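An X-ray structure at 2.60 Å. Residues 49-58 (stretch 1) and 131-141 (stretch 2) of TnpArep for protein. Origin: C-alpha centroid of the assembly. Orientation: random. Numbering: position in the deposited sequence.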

# COMPACT_ATOMS: atom_id res chain seq x y z
N GLU A 49 -3.27 -12.20 -1.51
CA GLU A 49 -4.41 -11.58 -0.85
C GLU A 49 -4.08 -10.15 -0.41
O GLU A 49 -3.10 -9.92 0.32
N ILE A 50 -4.87 -9.19 -0.89
CA ILE A 50 -4.82 -7.83 -0.42
C ILE A 50 -5.55 -7.72 0.92
O ILE A 50 -6.78 -7.59 0.95
N ASN A 51 -4.80 -7.77 2.02
CA ASN A 51 -5.35 -7.55 3.34
C ASN A 51 -5.86 -6.12 3.46
O ASN A 51 -7.00 -5.89 3.91
N ALA A 52 -5.03 -5.16 3.03
CA ALA A 52 -5.47 -3.78 2.95
C ALA A 52 -4.61 -2.92 2.02
O ALA A 52 -3.47 -3.26 1.74
N TRP A 53 -5.17 -1.80 1.57
CA TRP A 53 -4.41 -0.93 0.70
C TRP A 53 -5.00 0.49 0.74
O TRP A 53 -6.21 0.62 0.73
N VAL A 54 -4.15 1.52 0.86
CA VAL A 54 -4.54 2.88 0.46
C VAL A 54 -3.71 3.35 -0.71
O VAL A 54 -2.52 3.03 -0.84
N VAL A 55 -4.31 4.20 -1.52
CA VAL A 55 -3.57 4.95 -2.50
C VAL A 55 -3.69 6.44 -2.18
O VAL A 55 -4.78 6.97 -2.00
N LEU A 56 -2.57 7.11 -2.13
CA LEU A 56 -2.62 8.52 -1.93
C LEU A 56 -2.26 9.11 -3.28
O LEU A 56 -1.95 8.34 -4.21
N PRO A 57 -2.34 10.44 -3.42
CA PRO A 57 -2.02 10.96 -4.75
C PRO A 57 -0.61 10.62 -5.14
O PRO A 57 -0.37 10.31 -6.31
N GLU A 58 0.31 10.60 -4.18
CA GLU A 58 1.74 10.38 -4.49
C GLU A 58 2.48 9.22 -3.80
O GLU A 58 3.70 9.18 -3.87
N ASP A 131 -14.09 9.74 4.29
CA ASP A 131 -14.08 10.70 3.19
C ASP A 131 -13.19 10.28 2.05
O ASP A 131 -13.43 10.71 0.92
N TRP A 132 -12.19 9.44 2.31
CA TRP A 132 -11.26 9.00 1.26
C TRP A 132 -11.71 7.75 0.53
O TRP A 132 -11.77 6.66 1.13
N PRO A 133 -12.03 7.89 -0.77
CA PRO A 133 -12.51 6.77 -1.58
C PRO A 133 -11.43 5.85 -2.08
O PRO A 133 -11.72 4.76 -2.53
N PHE A 134 -10.18 6.29 -2.00
CA PHE A 134 -9.09 5.56 -2.66
C PHE A 134 -8.47 4.53 -1.74
O PHE A 134 -7.26 4.59 -1.46
N SER A 135 -9.26 3.58 -1.25
CA SER A 135 -8.72 2.56 -0.38
C SER A 135 -9.65 1.37 -0.25
O SER A 135 -10.76 1.41 -0.76
N THR A 136 -9.21 0.33 0.45
CA THR A 136 -10.05 -0.81 0.73
C THR A 136 -10.92 -0.63 1.99
O THR A 136 -11.56 -1.59 2.49
N PHE A 137 -10.94 0.60 2.53
CA PHE A 137 -11.71 0.85 3.74
C PHE A 137 -13.16 0.49 3.54
O PHE A 137 -13.72 -0.31 4.27
N HIS A 138 -13.76 1.09 2.52
CA HIS A 138 -15.13 0.74 2.04
C HIS A 138 -15.32 -0.75 1.68
O HIS A 138 -16.30 -1.33 2.08
N ARG A 139 -14.39 -1.38 0.97
CA ARG A 139 -14.51 -2.81 0.84
C ARG A 139 -14.70 -3.44 2.23
O ARG A 139 -15.55 -4.33 2.39
N ASP A 140 -13.95 -2.97 3.22
CA ASP A 140 -13.91 -3.60 4.54
C ASP A 140 -15.12 -3.27 5.39
O ASP A 140 -15.58 -4.14 6.14
N VAL A 141 -15.62 -2.04 5.28
CA VAL A 141 -16.89 -1.63 5.88
C VAL A 141 -18.05 -2.46 5.32
O VAL A 141 -19.04 -2.69 6.01

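A strand edge leaves a row of backbone donors and acceptors that must be satisfied somehow, and a neighbouring segment need not be a full strand to do it. In TnpArep, the strand 49-55 meets a loop that runs into a helix, and backbone pairing gives way to side chains at both ends of the contact.

The centre is a single beta bridge between V54 and S135, whose CA atoms lie 4.3 Å apart. Its bonds are made by the flanking residues: V55 N donates to F134 O at 3.0 Å, almost linearly at 176°, and T136 N donates to W53 O, also at 3.0 Å. Beyond this pair a side chain takes over. T136, with chi1 p, points its CB toward the strand, and its OG1 accepts from W53 N at 3.2 Å, so both polar backbone atoms of W53 are served by one residue. T136 precedes the helix, yet its side chain makes no capping bond; OG1 is also hydrogen-bonded elsewhere in the structure. Its CG2 lies 4.0 Å from W53 CB and 4.4 Å from I50 CG2.

On the C-terminal side of the strand, W132 does similar work. Its t rotamer carries the indole to V55, where NE1 donates to V55 O at 2.9 Å, with the carbonyl near the ring plane as an N-H donor requires. The same ring packs against P57, CZ2 to CD at 4.2 Å. V55 O and F134 O, 3.5 Å apart, are both acceptors and form no bond; each has its own donor. F134 (m) points its CB toward V55, the two CB atoms 4.3 Å apart, but its ring leads away. V54 CG1 meets S135 CB at 3.6 Å, while S135 OG (chi1 p) accepts from F137 N at 3.1 Å within its own stretch. Likewise H138 NE2 donates to W132 O at 3.1 Å, tying the loop to the helix.

At the other end, the helix supplies the donors. R139, extended through chi1 and chi2 (t, t) and turned at chi3 (p), reaches two successive carbonyls: NH1 donates to I50 O at 3.1 Å and NH2 to N51 O at 3.0 Å, the latter near the guanidinium plane. D140 (m) steadies this charge through a salt bridge, its OD1 2.6 Å from R139 NH2; the accompanying hydrogen bond is weak, as is that from R139 NE to D140 OD1 at 3.0 Å. D140 OD2 and both polar side-chain atoms of N51, whose CB points away, find partners elsewhere in the structure.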

# COMPACT_ATOMS: atom_id res chain seq x y z
CB GLU A 49 -4.87 -12.44 0.33
CG GLU A 49 -6.40 -12.54 0.47
CD GLU A 49 -6.86 -12.60 1.93
OE1 GLU A 49 -7.96 -12.06 2.24
OE2 GLU A 49 -6.10 -13.15 2.78
CB ILE A 50 -5.46 -6.85 -1.39
CG1 ILE A 50 -4.79 -6.91 -2.77
CG2 ILE A 50 -5.39 -5.43 -0.83
CD1 ILE A 50 -5.28 -5.86 -3.82
CB ASN A 51 -4.31 -7.85 4.41
CG ASN A 51 -4.04 -9.32 4.56
OD1 ASN A 51 -4.78 -10.02 5.20
ND2 ASN A 51 -2.94 -9.79 3.98
CB ALA A 52 -5.54 -3.17 4.33
CB TRP A 53 -4.49 -1.53 -0.70
CG TRP A 53 -3.42 -1.16 -1.67
CD1 TRP A 53 -2.91 0.09 -1.93
CD2 TRP A 53 -2.77 -2.06 -2.58
NE1 TRP A 53 -1.96 0.00 -2.93
CE2 TRP A 53 -1.88 -1.30 -3.35
CE3 TRP A 53 -2.86 -3.44 -2.82
CZ2 TRP A 53 -1.07 -1.88 -4.34
CZ3 TRP A 53 -2.06 -4.01 -3.79
CH2 TRP A 53 -1.17 -3.24 -4.54
CB VAL A 54 -4.23 3.96 1.48
CG1 VAL A 54 -5.38 4.28 2.32
CG2 VAL A 54 -2.96 3.65 2.25
CB VAL A 55 -4.17 4.75 -3.86
CG1 VAL A 55 -3.36 5.55 -4.90
CG2 VAL A 55 -4.24 3.25 -4.16
CB LEU A 56 -1.74 8.95 -0.76
CG LEU A 56 -2.52 8.42 0.46
CD1 LEU A 56 -1.88 7.19 1.10
CD2 LEU A 56 -2.82 9.48 1.50
CB PRO A 57 -2.19 12.47 -4.59
CG PRO A 57 -3.02 12.64 -3.33
CD PRO A 57 -2.62 11.51 -2.45
CB GLU A 58 2.55 11.67 -4.28
CG GLU A 58 2.19 12.43 -3.00
CD GLU A 58 2.26 11.57 -1.77
OE1 GLU A 58 1.20 11.22 -1.21
OE2 GLU A 58 3.38 11.23 -1.35
CB ASP A 131 -13.67 12.12 3.64
CG ASP A 131 -14.68 12.75 4.57
OD1 ASP A 131 -15.90 12.46 4.42
OD2 ASP A 131 -14.23 13.51 5.45
CB TRP A 132 -9.86 8.79 1.83
CG TRP A 132 -8.77 8.76 0.78
CD1 TRP A 132 -8.07 7.65 0.35
CD2 TRP A 132 -8.25 9.87 0.05
NE1 TRP A 132 -7.15 8.01 -0.62
CE2 TRP A 132 -7.23 9.36 -0.82
CE3 TRP A 132 -8.54 11.24 0.03
CZ2 TRP A 132 -6.51 10.19 -1.69
CZ3 TRP A 132 -7.80 12.07 -0.85
CH2 TRP A 132 -6.81 11.54 -1.69
CB PRO A 133 -13.14 7.47 -2.79
CG PRO A 133 -12.50 8.82 -2.85
CD PRO A 133 -12.30 9.19 -1.41
CB PHE A 134 -8.03 6.55 -3.15
CG PHE A 134 -8.53 7.48 -4.21
CD1 PHE A 134 -8.66 8.84 -3.95
CD2 PHE A 134 -8.90 6.99 -5.47
CE1 PHE A 134 -9.15 9.72 -4.93
CE2 PHE A 134 -9.40 7.87 -6.47
CZ PHE A 134 -9.53 9.23 -6.19
CB SER A 135 -8.48 3.14 0.99
OG SER A 135 -9.71 3.31 1.63
CB THR A 136 -9.22 -2.04 0.90
OG1 THR A 136 -8.35 -1.87 2.03
CG2 THR A 136 -8.43 -2.28 -0.35
CB PHE A 137 -11.59 2.30 4.17
CG PHE A 137 -12.38 2.63 5.39
CD1 PHE A 137 -12.00 2.12 6.65
CD2 PHE A 137 -13.47 3.49 5.32
CE1 PHE A 137 -12.71 2.46 7.80
CE2 PHE A 137 -14.20 3.82 6.46
CZ PHE A 137 -13.81 3.31 7.70
CB HIS A 138 -15.51 1.68 0.91
CG HIS A 138 -15.23 3.11 1.26
ND1 HIS A 138 -16.16 3.93 1.88
CD2 HIS A 138 -14.10 3.86 1.15
CE1 HIS A 138 -15.63 5.12 2.10
NE2 HIS A 138 -14.38 5.10 1.66
CB ARG A 139 -13.32 -3.45 0.13
CG ARG A 139 -13.44 -4.96 -0.03
CD ARG A 139 -12.09 -5.67 -0.16
NE ARG A 139 -11.47 -5.85 1.16
CZ ARG A 139 -10.16 -5.92 1.40
NH1 ARG A 139 -9.28 -5.82 0.41
NH2 ARG A 139 -9.75 -6.08 2.64
CB ASP A 140 -12.65 -3.21 5.29
CG ASP A 140 -11.44 -3.99 4.82
OD1 ASP A 140 -11.58 -4.90 3.97
OD2 ASP A 140 -10.33 -3.71 5.31
CB VAL A 141 -17.23 -0.18 5.52
CG1 VAL A 141 -18.64 0.25 6.05
CG2 VAL A 141 -16.12 0.78 5.98